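Local atomic coordinates of xylosidase (Xanthomonas axonopodis pv. citri, PDB entry 6XN2), a protein that probably hydrolyses the beta-xylosidic bonds of xylo-oligosaccharides as a family 43 glycoside hydrolase. Residues A[28-33]-A[301-306]; A[44-49]-A[98-103]; A[309-314]-A[318-323]; A[325-330]-A[334-339]. All blocks are in the same frame, centred on the assembly; numbering follows the deposited sequence.

Overall arrangement
Near the N-terminal end of the modelled chain, helix 29-36 supplies residues 28-33, which pair with 301-306 in interaction 1, closing a very long loop that takes in most of the fold. Interaction 2 (44-49 with 98-103) lies wholly within that loop and links the loop leading into strand 47-56 with the outermost strand 99-106 of the same four-stranded sheet. Interactions 3 and 4 follow in series, each spanning a three-residue connection: the hairpin 309-314/318-323, then 325-330 with 334-339. Their strands 317-324 and 336-342 are sheet neighbours, bonded through Tyr322 O and Lys338 N. Interaction 4 also ties back to interaction 1 (Val303 O to Ser325 N) and to interaction 2 (Thr48 N to Arg335 O).

Interaction 1 of 4, residues A[28-33]-A[301-306]; sequences ASLQAL and PVVGWT
Different first torsions send two leucines to the same valine: chi1 of 157° swings CG of Leu30 far from its backbone N, beside the carbonyl carbon, whereas chi1 of -59° sets CG of Leu33 opposite its own carbonyl carbon. The residues are three apart on helix 29-36, so both side chains leave one helical face and meet Val303, in the loop between strands 292-299 and 310-314 of the five-bladed beta-propeller expected of family 43. The contact is purely apolar, methyl against methyl. CA of Leu30 and CA of Val303 stay 7.8 Å apart, and the two segments bury 114 Å² between them, all of it from these three residues. Leu30 meets the valine at about a right angle, Leu33 at a slant. The loop is fixed by polar bonds elsewhere: Val303 N pairs with Tyr356 OH, its carbonyl with the backbone of Ser325, and Leu33 also packs on Tyr356. Each valine branch has its own main partner. Val303 CG1 touches Leu30 CD1 at 3.8 Å, while Val303 CG2 reaches Leu33 CD1 at 3.6 Å and stands 4.2 Å from Leu30 CD1.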
loop_
_atom_site.group_PDB
_atom_site.type_symbol
_atom_site.label_atom_id
_atom_site.label_comp_id
_atom_site.label_asym_id
_atom_site.label_seq_id
_atom_site.Cartn_x
_atom_site.Cartn_y
_atom_site.Cartn_z
ATOM N N ALA A 28 -5.261 -27.144 -10.826
ATOM C CA ALA A 28 -4.925 -26.955 -12.228
ATOM C C ALA A 28 -5.430 -25.586 -12.650
ATOM O O ALA A 28 -4.995 -25.045 -13.629
ATOM C CB ALA A 28 -5.535 -28.026 -13.095
ATOM N N SER A 29 -6.347 -25.017 -11.873
ATOM C CA SER A 29 -6.861 -23.696 -12.163
ATOM C C SER A 29 -5.781 -22.686 -11.833
ATOM O O SER A 29 -5.661 -21.694 -12.505
ATOM C CB SER A 29 -8.101 -23.427 -11.318
ATOM O OG SER A 29 -8.923 -22.437 -11.893
ATOM N N LEU A 30 -4.931 -22.963 -10.857
ATOM C CA LEU A 30 -3.819 -22.117 -10.520
ATOM C C LEU A 30 -2.674 -22.349 -11.464
ATOM O O LEU A 30 -1.849 -21.492 -11.654
ATOM C CB LEU A 30 -3.387 -22.387 -9.096
ATOM C CG LEU A 30 -1.981 -22.051 -8.645
ATOM C CD1 LEU A 30 -1.832 -20.578 -8.375
ATOM C CD2 LEU A 30 -1.708 -22.828 -7.387
ATOM N N GLN A 31 -2.622 -23.509 -12.091
ATOM C CA GLN A 31 -1.523 -23.662 -12.997
ATOM C C GLN A 31 -1.824 -22.909 -14.250
ATOM O O GLN A 31 -0.966 -22.329 -14.818
ATOM C CB GLN A 31 -1.218 -25.111 -13.291
ATOM C CG GLN A 31 -0.011 -25.308 -14.193
ATOM C CD GLN A 31 1.257 -24.649 -13.695
ATOM O OE1 GLN A 31 2.070 -24.267 -14.490
ATOM N NE2 GLN A 31 1.423 -24.518 -12.394
ATOM N N ALA A 32 -3.071 -22.789 -14.643
ATOM C CA ALA A 32 -3.396 -21.985 -15.771
ATOM C C ALA A 32 -2.988 -20.556 -15.536
ATOM O O ALA A 32 -2.440 -19.953 -16.383
ATOM C CB ALA A 32 -4.855 -22.065 -16.071
ATOM N N LEU A 33 -3.265 -20.013 -14.368
ATOM C CA LEU A 33 -2.914 -18.642 -14.106
ATOM C C LEU A 33 -1.422 -18.417 -14.112
ATOM O O LEU A 33 -0.958 -17.445 -14.614
ATOM C CB LEU A 33 -3.540 -18.166 -12.825
ATOM C CG LEU A 33 -5.061 -18.258 -12.799
ATOM C CD1 LEU A 33 -5.611 -17.838 -11.457
ATOM C CD2 LEU A 33 -5.661 -17.424 -13.886
ATOM N N PRO A 301 -8.531 -9.265 -9.918
ATOM C CA PRO A 301 -8.108 -10.141 -8.845
ATOM C C PRO A 301 -6.857 -10.939 -9.061
ATOM O O PRO A 301 -6.656 -11.453 -10.101
ATOM C CB PRO A 301 -9.312 -11.044 -8.656
ATOM C CG PRO A 301 -10.454 -10.247 -9.109
ATOM C CD PRO A 301 -9.949 -9.434 -10.234
ATOM N N VAL A 302 -6.044 -11.017 -8.037
ATOM C CA VAL A 302 -4.808 -11.788 -8.071
ATOM C C VAL A 302 -4.970 -13.095 -7.301
ATOM O O VAL A 302 -5.923 -13.248 -6.533
ATOM C CB VAL A 302 -3.636 -10.996 -7.469
ATOM C CG1 VAL A 302 -3.303 -9.778 -8.335
ATOM C CG2 VAL A 302 -3.974 -10.564 -6.042
ATOM N N VAL A 303 -4.029 -14.010 -7.466
ATOM C CA VAL A 303 -4.015 -15.258 -6.736
ATOM C C VAL A 303 -3.626 -14.938 -5.307
ATOM O O VAL A 303 -2.723 -14.194 -5.080
ATOM C CB VAL A 303 -3.034 -16.268 -7.358
ATOM C CG1 VAL A 303 -2.763 -17.414 -6.434
ATOM C CG2 VAL A 303 -3.570 -16.782 -8.657
ATOM N N GLY A 304 -4.339 -15.501 -4.347
ATOM C CA GLY A 304 -4.101 -15.197 -2.962
ATOM C C GLY A 304 -5.171 -14.227 -2.516
ATOM O O GLY A 304 -5.572 -13.415 -3.257
ATOM N N TRP A 305 -5.580 -14.284 -1.276
ATOM C CA TRP A 305 -6.704 -13.448 -0.861
ATOM C C TRP A 305 -6.378 -11.962 -0.965
ATOM O O TRP A 305 -7.174 -11.186 -1.490
ATOM C CB TRP A 305 -7.134 -13.781 0.565
ATOM C CG TRP A 305 -8.503 -13.266 0.909
ATOM C CD1 TRP A 305 -9.682 -13.961 0.839
ATOM C CD2 TRP A 305 -8.844 -11.950 1.377
ATOM N NE1 TRP A 305 -10.726 -13.163 1.231
ATOM C CE2 TRP A 305 -10.241 -11.925 1.568
ATOM C CE3 TRP A 305 -8.104 -10.792 1.651
ATOM C CZ2 TRP A 305 -10.915 -10.789 2.024
ATOM C CZ3 TRP A 305 -8.776 -9.659 2.104
ATOM C CH2 TRP A 305 -10.167 -9.668 2.283
ATOM N N THR A 306 -5.206 -11.571 -0.481
ATOM C CA THR A 306 -4.854 -10.155 -0.436
ATOM C C THR A 306 -4.405 -9.608 -1.788
ATOM O O THR A 306 -3.967 -10.347 -2.673
ATOM C CB THR A 306 -3.741 -9.872 0.602
ATOM O OG1 THR A 306 -2.466 -10.285 0.090
ATOM C CG2 THR A 306 -4.036 -10.587 1.909
#

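Interaction 2 of 4, residues A[44-49]-A[98-103]; sequences THLYTA and VEDLGQ
His45 and Asp100 mark the nearest approach of the two backbones, and even there CA of His45 and CA of Asp100 are 9.3 Å apart, too far for strand pairing. Residues 44-46 form the loop leading into strand 47-56, while Asp100 sits near the start of strand 99-106, so the gap is bridged by side chains alone. His45 NE2 donates to Asp100 OD2 at 2.8 Å with an N-H...O angle of 154°. The carboxylate oxygen lies close to the imidazole plane and accepts through its anti lone pair, on the side away from OD1; ring and carboxylate planes are turned 38° apart. Extension of Asp100, with CG opposite its backbone N (chi1 -178°), carries the group across. Leu46 comes at the aspartate from the other direction: its CD2 lies 3.9 Å from Asp100 OD2 and also sits over one face of the His45 ring near its rim, 3.5 Å above the plane. The second oxygen is gripped on its own strand, where Gly102 N donates to Asp100 OD1 at 2.9 Å from above the carboxylate plane, and His87 ND1 is a further partner. Two histidines near one carboxylate would probably keep it ionised. The Gly102 bond closes an Asx turn, and the His-carboxylate bridge joins the loop entering one outermost strand, 47-56, to the other, 99-106, in a four-stranded antiparallel sheet, the form of a beta-propeller blade.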
loop_
_atom_site.group_PDB
_atom_site.type_symbol
_atom_site.label_atom_id
_atom_site.label_comp_id
_atom_site.label_asym_id
_atom_site.label_seq_id
_atom_site.Cartn_x
_atom_site.Cartn_y
_atom_site.Cartn_z
ATOM N N THR A 44 12.648 -14.086 -6.079
ATOM C CA THR A 44 12.162 -15.369 -5.663
ATOM C C THR A 44 12.906 -15.963 -4.537
ATOM O O THR A 44 12.525 -16.980 -4.084
ATOM C CB THR A 44 12.247 -16.427 -6.760
ATOM O OG1 THR A 44 13.587 -16.527 -7.205
ATOM C CG2 THR A 44 11.396 -16.087 -7.877
ATOM N N HIS A 45 13.962 -15.340 -4.065
ATOM C CA HIS A 45 14.716 -15.914 -2.967
ATOM C C HIS A 45 14.141 -15.635 -1.598
ATOM O O HIS A 45 14.581 -16.165 -0.635
ATOM C CB HIS A 45 16.172 -15.521 -3.015
ATOM C CG HIS A 45 16.406 -14.056 -2.956
ATOM N ND1 HIS A 45 16.177 -13.228 -4.018
ATOM C CD2 HIS A 45 16.868 -13.270 -1.964
ATOM C CE1 HIS A 45 16.485 -11.994 -3.688
ATOM N NE2 HIS A 45 16.908 -11.992 -2.445
ATOM N N LEU A 46 13.170 -14.748 -1.554
ATOM C CA LEU A 46 12.443 -14.438 -0.366
ATOM C C LEU A 46 11.026 -14.060 -0.763
ATOM O O LEU A 46 10.790 -13.652 -1.846
ATOM C CB LEU A 46 13.131 -13.349 0.417
ATOM C CG LEU A 46 12.923 -11.898 0.090
ATOM C CD1 LEU A 46 13.474 -11.064 1.214
ATOM C CD2 LEU A 46 13.631 -11.539 -1.169
ATOM N N TYR A 47 10.084 -14.280 0.120
ATOM C CA TYR A 47 8.715 -13.885 -0.153
ATOM C C TYR A 47 8.543 -12.399 0.139
ATOM O O TYR A 47 9.024 -11.898 1.155
ATOM C CB TYR A 47 7.732 -14.721 0.671
ATOM C CG TYR A 47 7.589 -16.149 0.186
ATOM C CD1 TYR A 47 7.005 -16.426 -1.045
ATOM C CD2 TYR A 47 8.028 -17.217 0.960
ATOM C CE1 TYR A 47 6.868 -17.728 -1.500
ATOM C CE2 TYR A 47 7.891 -18.527 0.517
ATOM C CZ TYR A 47 7.305 -18.771 -0.715
ATOM O OH TYR A 47 7.160 -20.060 -1.174
ATOM N N THR A 48 7.877 -11.696 -0.768
ATOM C CA THR A 48 7.710 -10.251 -0.656
ATOM C C THR A 48 6.267 -9.857 -0.958
ATOM O O THR A 48 5.591 -10.514 -1.748
ATOM C CB THR A 48 8.644 -9.491 -1.620
ATOM O OG1 THR A 48 8.401 -9.929 -2.965
ATOM C CG2 THR A 48 10.113 -9.729 -1.268
ATOM N N ALA A 49 5.791 -8.784 -0.333
ATOM C CA ALA A 49 4.418 -8.328 -0.544
ATOM C C ALA A 49 4.326 -6.815 -0.427
ATOM O O ALA A 49 5.300 -6.164 -0.072
ATOM C CB ALA A 49 3.479 -8.990 0.448
ATOM N N VAL A 98 16.555 -7.007 -10.481
ATOM C CA VAL A 98 16.206 -6.491 -9.159
ATOM C C VAL A 98 17.227 -6.902 -8.104
ATOM O O VAL A 98 17.521 -8.088 -7.948
ATOM C CB VAL A 98 14.818 -6.979 -8.722
ATOM C CG1 VAL A 98 14.565 -6.625 -7.263
ATOM C CG2 VAL A 98 13.751 -6.384 -9.616
ATOM N N GLU A 99 17.764 -5.922 -7.383
ATOM C CA GLU A 99 18.748 -6.187 -6.337
ATOM C C GLU A 99 18.085 -6.254 -4.974
ATOM O O GLU A 99 17.258 -5.410 -4.644
ATOM C CB GLU A 99 19.830 -5.104 -6.299
ATOM C CG GLU A 99 20.201 -4.504 -7.641
ATOM C CD GLU A 99 21.030 -3.236 -7.495
ATOM O OE1 GLU A 99 20.669 -2.221 -8.128
ATOM O OE2 GLU A 99 22.038 -3.253 -6.750
ATOM N N ASP A 100 18.515 -7.182 -4.145
ATOM C CA ASP A 100 18.057 -7.285 -2.786
ATOM C C ASP A 100 19.139 -6.584 -1.989
ATOM O O ASP A 100 20.195 -7.099 -1.811
ATOM C CB ASP A 100 17.963 -8.732 -2.339
ATOM C CG ASP A 100 17.448 -8.887 -0.925
ATOM O OD1 ASP A 100 17.350 -7.913 -0.203
ATOM O OD2 ASP A 100 17.127 -9.995 -0.551
ATOM N N LEU A 101 18.844 -5.408 -1.494
ATOM C CA LEU A 101 19.830 -4.612 -0.772
ATOM C C LEU A 101 19.926 -5.042 0.690
ATOM O O LEU A 101 20.653 -4.438 1.477
ATOM C CB LEU A 101 19.499 -3.122 -0.876
ATOM C CG LEU A 101 19.571 -2.579 -2.308
ATOM C CD1 LEU A 101 19.338 -1.079 -2.350
ATOM C CD2 LEU A 101 20.907 -2.931 -2.926
ATOM N N GLY A 102 19.227 -6.091 1.056
ATOM C CA GLY A 102 19.302 -6.612 2.392
ATOM C C GLY A 102 18.290 -6.156 3.408
ATOM O O GLY A 102 17.488 -5.361 3.121
ATOM N N GLN A 103 18.390 -6.707 4.604
ATOM C CA GLN A 103 17.455 -6.349 5.689
ATOM C C GLN A 103 17.824 -4.977 6.227
ATOM O O GLN A 103 18.984 -4.742 6.474
ATOM C CB GLN A 103 17.514 -7.379 6.797
ATOM C CG GLN A 103 16.374 -7.234 7.769
ATOM C CD GLN A 103 16.557 -8.210 8.890
ATOM O OE1 GLN A 103 16.243 -9.375 8.764
ATOM N NE2 GLN A 103 17.084 -7.724 9.992
#

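Interaction 3 of 4, residues A[309-314]-A[318-323]; sequences HSICLF and WYLFYH
Ser310 and Phe321 form a hydrogen-bonded antiparallel pair in the buried half of this hairpin: Ser310 N meets Phe321 O at 2.9 Å and Phe321 N meets Ser310 O at 2.8 Å. Cys312 and Tyr319 form the same pair of hydrogen bonds. Leu320 CD1 fits between the side chains of His309 and Ile311, 3.7 Å from His309 CD2 at the ring edge and 3.9 Å from Ile311 CG1. His309 NE2 is held beyond the hairpin by Ser271, and Ser310 OG by Pro51 O and Ala53 N.

Toward the turn the contact becomes more open to solvent, although one CH-pi contact there is close. Leu313, itself exposed, lays its CB over the six-membered ring of Trp318, 3.5 Å from the centroid and 4° off the normal. The edge of the Tyr319 ring meets Phe314 CB (3.7 Å from Tyr319 CE2), and a water 2.6 Å from Tyr319 OH links that hydroxyl to Phe314 O.

The two faces have different neighbours. Cys312 and Phe321 pack on Leu60 of the first sheet, whereas Trp318 meets His262 and His264. Separately, Ile311 O accepts from Trp260 NE1 at the outer edge of strand 310-314. With strand 336-342 beside 317-324, the hairpin forms an antiparallel sheet packed against its neighbours, as in the blades of the beta-propeller expected of family 43.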
loop_
_atom_site.group_PDB
_atom_site.type_symbol
_atom_site.label_atom_id
_atom_site.label_comp_id
_atom_site.label_asym_id
_atom_site.label_seq_id
_atom_site.Cartn_x
_atom_site.Cartn_y
_atom_site.Cartn_z
ATOM N N HIS A 309 -0.648 -2.736 -3.645
ATOM C CA HIS A 309 0.091 -2.182 -4.743
ATOM C C HIS A 309 0.648 -0.797 -4.584
ATOM O O HIS A 309 0.431 -0.164 -3.614
ATOM C CB HIS A 309 -0.916 -2.008 -5.862
ATOM C CG HIS A 309 -1.737 -0.767 -5.719
ATOM N ND1 HIS A 309 -2.498 -0.507 -4.612
ATOM C CD2 HIS A 309 -1.820 0.335 -6.488
ATOM C CE1 HIS A 309 -3.066 0.670 -4.739
ATOM N NE2 HIS A 309 -2.664 1.205 -5.863
ATOM N N SER A 310 1.464 -0.395 -5.536
ATOM C CA SER A 310 1.827 1.003 -5.650
ATOM C C SER A 310 1.880 1.370 -7.126
ATOM O O SER A 310 1.903 0.495 -7.993
ATOM C CB SER A 310 3.151 1.295 -4.942
ATOM O OG SER A 310 4.230 0.582 -5.508
ATOM N N ILE A 311 1.876 2.667 -7.399
ATOM C CA ILE A 311 1.958 3.176 -8.760
ATOM C C ILE A 311 3.070 4.213 -8.834
ATOM O O ILE A 311 3.078 5.191 -8.080
ATOM C CB ILE A 311 0.626 3.791 -9.214
ATOM C CG1 ILE A 311 -0.452 2.710 -9.320
ATOM C CG2 ILE A 311 0.807 4.542 -10.531
ATOM C CD1 ILE A 311 -1.852 3.266 -9.458
ATOM N N CYS A 312 4.020 3.983 -9.727
ATOM C CA CYS A 312 5.225 4.838 -9.720
ATOM C C CYS A 312 5.741 5.104 -11.129
ATOM O O CYS A 312 5.745 4.204 -11.930
ATOM C CB CYS A 312 6.308 4.094 -8.958
ATOM S SG CYS A 312 7.869 4.985 -8.827
ATOM N N LEU A 313 6.156 6.333 -11.378
ATOM C CA LEU A 313 6.715 6.717 -12.687
ATOM C C LEU A 313 8.226 6.521 -12.649
ATOM O O LEU A 313 8.850 7.032 -11.747
ATOM C CB LEU A 313 6.366 8.180 -12.943
ATOM C CG LEU A 313 6.924 8.787 -14.222
ATOM C CD1 LEU A 313 6.439 8.025 -15.431
ATOM C CD2 LEU A 313 6.530 10.240 -14.321
ATOM N N PHE A 314 8.753 5.757 -13.594
ATOM C CA PHE A 314 10.187 5.511 -13.721
ATOM C C PHE A 314 10.597 5.825 -15.158
ATOM O O PHE A 314 10.257 5.082 -16.076
ATOM C CB PHE A 314 10.527 4.062 -13.369
ATOM C CG PHE A 314 11.994 3.812 -13.135
ATOM C CD1 PHE A 314 12.862 4.858 -12.867
ATOM C CD2 PHE A 314 12.499 2.523 -13.172
ATOM C CE1 PHE A 314 14.211 4.623 -12.641
ATOM C CE2 PHE A 314 13.844 2.282 -12.953
ATOM C CZ PHE A 314 14.700 3.332 -12.686
ATOM N N TRP A 318 5.012 4.680 -16.494
ATOM C CA TRP A 318 4.338 4.422 -15.219
ATOM C C TRP A 318 4.248 2.923 -15.009
ATOM O O TRP A 318 3.988 2.172 -15.950
ATOM C CB TRP A 318 2.928 5.011 -15.175
ATOM C CG TRP A 318 2.841 6.478 -14.977
ATOM C CD1 TRP A 318 2.695 7.422 -15.947
ATOM C CD2 TRP A 318 2.847 7.181 -13.728
ATOM N NE1 TRP A 318 2.626 8.668 -15.384
ATOM C CE2 TRP A 318 2.716 8.550 -14.023
ATOM C CE3 TRP A 318 2.955 6.785 -12.389
ATOM C CZ2 TRP A 318 2.696 9.531 -13.030
ATOM C CZ3 TRP A 318 2.938 7.762 -11.405
ATOM C CH2 TRP A 318 2.804 9.115 -11.731
ATOM N N TYR A 319 4.373 2.492 -13.783
ATOM C CA TYR A 319 4.225 1.102 -13.502
ATOM C C TYR A 319 3.296 0.846 -12.356
ATOM O O TYR A 319 3.182 1.640 -11.489
ATOM C CB TYR A 319 5.550 0.494 -13.096
ATOM C CG TYR A 319 6.607 0.491 -14.120
ATOM C CD1 TYR A 319 6.722 -0.529 -15.013
ATOM C CD2 TYR A 319 7.508 1.496 -14.177
ATOM C CE1 TYR A 319 7.709 -0.539 -15.948
ATOM C CE2 TYR A 319 8.499 1.510 -15.114
ATOM C CZ TYR A 319 8.592 0.491 -16.002
ATOM O OH TYR A 319 9.576 0.519 -16.906
ATOM N N LEU A 320 2.595 -0.268 -12.445
ATOM C CA LEU A 320 1.847 -0.819 -11.330
ATOM C C LEU A 320 2.717 -1.877 -10.663
ATOM O O LEU A 320 3.175 -2.819 -11.317
ATOM C CB LEU A 320 0.520 -1.436 -11.793
ATOM C CG LEU A 320 -0.243 -2.164 -10.677
ATOM C CD1 LEU A 320 -0.773 -1.148 -9.694
ATOM C CD2 LEU A 320 -1.367 -3.067 -11.186
ATOM N N PHE A 321 2.974 -1.707 -9.374
ATOM C CA PHE A 321 3.632 -2.746 -8.593
ATOM C C PHE A 321 2.577 -3.433 -7.756
ATOM O O PHE A 321 1.755 -2.772 -7.134
ATOM C CB PHE A 321 4.730 -2.162 -7.709
ATOM C CG PHE A 321 5.907 -1.651 -8.475
ATOM C CD1 PHE A 321 5.844 -0.434 -9.132
ATOM C CD2 PHE A 321 7.077 -2.390 -8.544
ATOM C CE1 PHE A 321 6.936 0.043 -9.845
ATOM C CE2 PHE A 321 8.170 -1.917 -9.255
ATOM C CZ PHE A 321 8.091 -0.700 -9.904
ATOM N N TYR A 322 2.577 -4.757 -7.751
ATOM C CA TYR A 322 1.543 -5.483 -7.036
ATOM C C TYR A 322 2.129 -6.786 -6.546
ATOM O O TYR A 322 3.343 -6.989 -6.643
ATOM C CB TYR A 322 0.319 -5.712 -7.930
ATOM C CG TYR A 322 0.582 -6.533 -9.176
ATOM C CD1 TYR A 322 1.248 -5.984 -10.271
ATOM C CD2 TYR A 322 0.136 -7.854 -9.270
ATOM C CE1 TYR A 322 1.493 -6.734 -11.411
ATOM C CE2 TYR A 322 0.372 -8.614 -10.410
ATOM C CZ TYR A 322 1.047 -8.046 -11.478
ATOM O OH TYR A 322 1.285 -8.792 -12.612
ATOM N N HIS A 323 1.291 -7.664 -6.005
ATOM C CA HIS A 323 1.773 -8.984 -5.615
ATOM C C HIS A 323 0.724 -10.069 -5.840
ATOM O O HIS A 323 -0.461 -9.784 -6.030
ATOM C CB HIS A 323 2.245 -8.985 -4.146
ATOM C CG HIS A 323 1.141 -8.875 -3.132
ATOM N ND1 HIS A 323 1.086 -7.859 -2.199
ATOM C CD2 HIS A 323 0.071 -9.667 -2.885
ATOM C CE1 HIS A 323 0.022 -8.026 -1.433
ATOM N NE2 HIS A 323 -0.616 -9.110 -1.835
HETATM O O HOH W 1 10.853 2.790 -17.133
#

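Interaction 4 of 4, residues A[325-330]-A[334-339]; sequences SVLSGG and LRSIKM. With XYP (beta-D-xylopyranose), chain E.
Ser328 OG lies between two carbonyls, 2.8 Å from Leu334 O and 3.0 Å from Ser325 O. A chi1 of 70° sets the hydroxyl between its own backbone N and carbonyl carbon and so directs OG to both, while Ser328 CB packs 3.6 Å from Leu334 CB. One water adds a second link, donating to Leu334 O and accepting from Ser328 N. Next along, Leu327 CD2 touches Ser336 CB at 3.8 Å, and another water joins Leu327 N to Ser336 OG. Ser325 OG comes within 3.7 Å of Arg335 CG, at the base of the long side chain, and is itself bonded to Gln331 O.

A type I turn from Val326 to Gly329, closed by Gly329 N to Val326 O, presents Leu327 and Ser328 to the second segment. On the far side, Arg335 bends at chi3 (-78°) and meets xylose at the edge of its guanidinium. Its NH2 makes only a weak bond to xylose O4, 3.4 Å long. Firmer partners orient the group: NE forms a salt bridge with Asp67, and NH1 bonds Thr306 OG1.

Asp50, Asp170, Glu257 and the backbone N of Ala119 also hydrogen-bond the sugar. The pair of Arg335 NH1 with Asp50 OD1 is long and weak. With firmer ties to Asp67 and Thr306 than to O4, Arg335 probably lines the xylose pocket in a fixed orientation rather than gripping the sugar strongly.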
loop_
_atom_site.group_PDB
_atom_site.type_symbol
_atom_site.label_atom_id
_atom_site.label_comp_id
_atom_site.label_asym_id
_atom_site.label_seq_id
_atom_site.Cartn_x
_atom_site.Cartn_y
_atom_site.Cartn_z
ATOM N N SER A 325 0.160 -14.731 -5.013
ATOM C CA SER A 325 0.623 -15.895 -4.276
ATOM C C SER A 325 0.965 -17.072 -5.184
ATOM O O SER A 325 0.935 -18.219 -4.747
ATOM C CB SER A 325 -0.441 -16.315 -3.258
ATOM O OG SER A 325 -0.584 -15.339 -2.241
ATOM N N VAL A 326 1.293 -16.792 -6.442
ATOM C CA VAL A 326 1.524 -17.865 -7.405
ATOM C C VAL A 326 2.804 -18.625 -7.072
ATOM O O VAL A 326 2.810 -19.851 -7.066
ATOM C CB VAL A 326 1.584 -17.326 -8.854
ATOM C CG1 VAL A 326 2.083 -18.404 -9.809
ATOM C CG2 VAL A 326 0.208 -16.831 -9.286
ATOM N N LEU A 327 3.869 -17.891 -6.765
ATOM C CA LEU A 327 5.164 -18.487 -6.434
ATOM C C LEU A 327 5.058 -19.522 -5.316
ATOM O O LEU A 327 5.699 -20.574 -5.364
ATOM C CB LEU A 327 6.158 -17.392 -6.037
ATOM C CG LEU A 327 7.548 -17.812 -5.556
ATOM C CD1 LEU A 327 8.330 -18.552 -6.639
ATOM C CD2 LEU A 327 8.319 -16.584 -5.093
ATOM N N SER A 328 4.226 -19.225 -4.323
ATOM C CA SER A 328 4.043 -20.096 -3.166
ATOM C C SER A 328 3.026 -21.204 -3.413
ATOM O O SER A 328 2.728 -21.990 -2.509
ATOM C CB SER A 328 3.598 -19.275 -1.961
ATOM O OG SER A 328 2.273 -18.809 -2.145
ATOM N N GLY A 329 2.477 -21.255 -4.625
ATOM C CA GLY A 329 1.442 -22.224 -4.948
ATOM C C GLY A 329 0.060 -21.853 -4.433
ATOM O O GLY A 329 -0.744 -22.727 -4.102
ATOM N N GLY A 330 -0.219 -20.566 -4.346
ATOM C CA GLY A 330 -1.507 -20.122 -3.898
ATOM C C GLY A 330 -1.672 -19.840 -2.437
ATOM O O GLY A 330 -2.753 -19.677 -2.004
ATOM N N LEU A 334 2.108 -16.179 1.822
ATOM C CA LEU A 334 3.440 -16.219 1.218
ATOM C C LEU A 334 3.386 -15.650 -0.193
ATOM O O LEU A 334 3.003 -16.334 -1.145
ATOM C CB LEU A 334 3.982 -17.650 1.201
ATOM C CG LEU A 334 4.038 -18.329 2.572
ATOM C CD1 LEU A 334 4.474 -19.784 2.429
ATOM C CD2 LEU A 334 4.960 -17.564 3.526
ATOM N N ARG A 335 3.734 -14.410 -0.353
ATOM C CA ARG A 335 3.554 -13.785 -1.611
ATOM C C ARG A 335 4.833 -13.451 -2.350
ATOM O O ARG A 335 5.876 -13.555 -1.808
ATOM C CB ARG A 335 2.763 -12.510 -1.312
ATOM C CG ARG A 335 1.471 -12.775 -0.561
ATOM C CD ARG A 335 0.839 -11.582 0.128
ATOM N NE ARG A 335 1.482 -11.251 1.358
ATOM C CZ ARG A 335 1.008 -10.408 2.256
ATOM N NH1 ARG A 335 -0.122 -9.786 2.069
ATOM N NH2 ARG A 335 1.680 -10.178 3.340
ATOM N N SER A 336 4.719 -12.816 -3.501
ATOM C CA SER A 336 5.857 -12.289 -4.244
ATOM C C SER A 336 5.404 -11.046 -4.995
ATOM O O SER A 336 4.321 -11.034 -5.583
ATOM C CB SER A 336 6.420 -13.326 -5.225
ATOM O OG SER A 336 5.636 -13.352 -6.406
ATOM N N ILE A 337 6.227 -10.004 -4.996
ATOM C CA ILE A 337 5.835 -8.785 -5.686
ATOM C C ILE A 337 6.129 -8.857 -7.182
ATOM O O ILE A 337 6.987 -9.618 -7.636
ATOM C CB ILE A 337 6.508 -7.538 -5.084
ATOM C CG1 ILE A 337 8.016 -7.536 -5.358
ATOM C CG2 ILE A 337 6.154 -7.425 -3.591
ATOM C CD1 ILE A 337 8.664 -6.168 -5.192
ATOM N N LYS A 338 5.380 -8.066 -7.939
ATOM C CA LYS A 338 5.434 -8.065 -9.388
ATOM C C LYS A 338 5.297 -6.639 -9.898
ATOM O O LYS A 338 4.884 -5.746 -9.155
ATOM C CB LYS A 338 4.311 -8.934 -9.959
ATOM C CG LYS A 338 4.374 -10.396 -9.562
ATOM C CD LYS A 338 3.200 -11.165 -10.167
ATOM C CE LYS A 338 3.514 -12.646 -10.296
ATOM N NZ LYS A 338 2.408 -13.365 -10.998
ATOM N N MET A 339 5.583 -6.407 -11.155
ATOM C CA MET A 339 5.364 -5.106 -11.766
ATOM C C MET A 339 4.819 -5.255 -13.166
ATOM O O MET A 339 5.039 -6.236 -13.777
ATOM C CB MET A 339 6.615 -4.251 -11.798
ATOM C CG MET A 339 7.669 -4.731 -12.735
ATOM S SD MET A 339 9.245 -3.923 -12.461
ATOM C CE MET A 339 8.819 -2.283 -12.890
HETATM O O1 XYP E . -4.116 -7.319 5.307
HETATM C C1 XYP E . -2.870 -7.273 4.651
HETATM C C2 XYP E . -2.228 -5.933 4.945
HETATM C C3 XYP E . -0.761 -5.921 4.653
HETATM C C4 XYP E . -0.092 -7.135 5.263
HETATM C C5 XYP E . -0.778 -8.376 4.771
HETATM O O2 XYP E . -2.803 -4.874 4.193
HETATM O O3 XYP E . -0.345 -4.743 5.277
HETATM O O4 XYP E . 1.238 -7.199 4.858
HETATM O O5 XYP E . -2.129 -8.364 5.133
HETATM O O HOH W 2 4.204 -15.203 -7.535
HETATM O O HOH W 3 3.893 -16.055 -3.964
#